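Aluminum resistance protein (Clostridium novyi, PDB 3I16) is probably a pyridoxal-5'-phosphate-dependent carbon-sulfur lyase of the methionine gamma-lyase family, possibly involved in aluminum resistance. Local coordinates at residues Arg184-Tyr188 with Gly189-Ala193. Sequence-based numbering, arbitrary orientation.
Sequences RSTGY and GWRRA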
loop_
_atom_site.group_PDB
_atom_site.type_symbol
_atom_site.label_atom_id
_atom_site.label_comp_id
_atom_site.label_asym_id
_atom_site.label_seq_id
_atom_site.Cartn_x
_atom_site.Cartn_y
_atom_site.Cartn_z
ATOM N N ARG B 184 -19.544 28.014 -2.403
ATOM C CA ARG B 184 -20.009 27.828 -3.773
ATOM C C ARG B 184 -21.261 26.949 -3.848
ATOM O O ARG B 184 -22.283 27.349 -4.434
ATOM C CB ARG B 184 -18.890 27.232 -4.618
ATOM C CG ARG B 184 -19.246 27.057 -6.059
ATOM C CD ARG B 184 -18.072 26.653 -6.853
ATOM N NE ARG B 184 -18.393 26.512 -8.274
ATOM C CZ ARG B 184 -17.492 26.224 -9.207
ATOM N NH1 ARG B 184 -16.211 26.076 -8.888
ATOM N NH2 ARG B 184 -17.863 26.091 -10.463
ATOM N N SER B 185 -21.177 25.763 -3.251
ATOM C CA SER B 185 -22.276 24.790 -3.244
ATOM C C SER B 185 -23.321 25.182 -2.205
ATOM O O SER B 185 -23.008 25.849 -1.222
ATOM C CB SER B 185 -21.721 23.393 -2.943
ATOM O OG SER B 185 -22.735 22.413 -2.948
ATOM N N THR B 186 -24.562 24.745 -2.392
ATOM C CA THR B 186 -25.624 25.136 -1.471
ATOM C C THR B 186 -25.688 24.368 -0.166
ATOM O O THR B 186 -26.315 24.839 0.779
ATOM C CB THR B 186 -27.006 25.005 -2.131
ATOM O OG1 THR B 186 -27.258 23.624 -2.414
ATOM C CG2 THR B 186 -27.051 25.814 -3.427
ATOM N N GLY B 187 -25.080 23.189 -0.085
ATOM C CA GLY B 187 -25.201 22.391 1.139
ATOM C C GLY B 187 -26.636 21.896 1.273
ATOM O O GLY B 187 -27.299 21.625 0.258
ATOM N N TYR B 188 -27.141 21.797 2.499
ATOM C CA TYR B 188 -28.523 21.382 2.697
ATOM C C TYR B 188 -29.480 22.571 2.656
ATOM O O TYR B 188 -30.098 22.923 3.666
ATOM C CB TYR B 188 -28.718 20.584 3.997
ATOM C CG TYR B 188 -28.014 19.234 4.064
ATOM C CD1 TYR B 188 -27.948 18.397 2.953
ATOM C CD2 TYR B 188 -27.491 18.760 5.267
ATOM C CE1 TYR B 188 -27.340 17.168 3.014
ATOM C CE2 TYR B 188 -26.872 17.512 5.342
ATOM C CZ TYR B 188 -26.798 16.726 4.204
ATOM O OH TYR B 188 -26.196 15.497 4.251
ATOM N N GLY B 189 -29.628 23.176 1.484
ATOM C CA GLY B 189 -30.541 24.304 1.325
ATOM C C GLY B 189 -31.534 24.019 0.219
ATOM O O GLY B 189 -31.837 22.855 -0.086
ATOM N N TRP B 190 -32.046 25.088 -0.378
ATOM C CA TRP B 190 -32.979 24.990 -1.477
ATOM C C TRP B 190 -32.782 26.278 -2.254
ATOM O O TRP B 190 -33.565 27.220 -2.159
ATOM C CB TRP B 190 -34.407 24.812 -0.972
ATOM C CG TRP B 190 -35.421 24.642 -2.061
ATOM C CD1 TRP B 190 -36.235 25.606 -2.576
ATOM C CD2 TRP B 190 -35.734 23.434 -2.772
ATOM N NE1 TRP B 190 -37.046 25.074 -3.546
ATOM C CE2 TRP B 190 -36.753 23.743 -3.690
ATOM C CE3 TRP B 190 -35.262 22.124 -2.710
ATOM C CZ2 TRP B 190 -37.305 22.792 -4.539
ATOM C CZ3 TRP B 190 -35.807 21.183 -3.566
ATOM C CH2 TRP B 190 -36.811 21.522 -4.467
ATOM N N ARG B 191 -31.685 26.296 -2.997
ATOM C CA ARG B 191 -31.268 27.440 -3.772
ATOM C C ARG B 191 -30.200 26.947 -4.731
ATOM O O ARG B 191 -29.637 25.866 -4.555
ATOM C CB ARG B 191 -30.686 28.529 -2.853
ATOM C CG ARG B 191 -29.451 28.067 -2.053
ATOM C CD ARG B 191 -28.864 29.186 -1.195
ATOM N NE ARG B 191 -27.541 28.887 -0.617
ATOM C CZ ARG B 191 -26.380 28.887 -1.289
ATOM N NH1 ARG B 191 -26.346 29.088 -2.593
ATOM N NH2 ARG B 191 -25.227 28.640 -0.658
ATOM N N ARG B 192 -29.896 27.758 -5.727
ATOM C CA ARG B 192 -28.882 27.396 -6.704
ATOM C C ARG B 192 -27.488 27.659 -6.177
ATOM O O ARG B 192 -27.292 28.565 -5.381
ATOM C CB ARG B 192 -29.101 28.194 -7.976
ATOM C CG ARG B 192 -30.433 27.858 -8.650
ATOM C CD ARG B 192 -30.646 28.747 -9.851
ATOM N NE ARG B 192 -29.587 28.546 -10.835
ATOM C CZ ARG B 192 -29.284 29.383 -11.824
ATOM N NH1 ARG B 192 -29.962 30.522 -11.987
ATOM N NH2 ARG B 192 -28.287 29.089 -12.654
ATOM N N ALA B 193 -26.528 26.855 -6.617
ATOM C CA ALA B 193 -25.115 27.039 -6.279
ATOM C C ALA B 193 -24.644 28.318 -6.945
ATOM O O ALA B 193 -25.161 28.674 -8.014
ATOM C CB ALA B 193 -24.289 25.874 -6.806
#
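T186 and R191 meet across a loop that doubles back on itself, and the methyl of the threonine does most of the touching. CG2 lies over one face of the R191 guanidinium, 3.4 Å above its plane and displaced toward the rim, with NH1 at 3.5 Å, an instance of how a methyl group can pack on the flat face of a guanidinium. The arginine reaches this place because CG is set between the backbone N and the carbonyl carbon (chi1 60°), after which the chain runs extended as far as NE; a turn at the last torsion (chi4 75°) brings the flat group across T186. NH2 ends 3.6 Å from the S185 carbonyl O, approached obliquely. The loop links strand 177-183 to helix 196-209 in the PLP-binding domain of what family and seven-stranded sheet suggest is a fold-type I enzyme, and S185 touches the cofactor, its OG bound to D332. At the far end Y188 centres an inverse gamma turn, in which G189 N makes a weak bond to G187 O (3.1 Å, 139° at the hydrogen). T186 OG1 also bonds weakly to that carbonyl. The Y188 side chain leaves the backbone pointing away from 189-193, and its OH bonds to D394. Near the base, A193 CB packs 3.4 Å from R184 O.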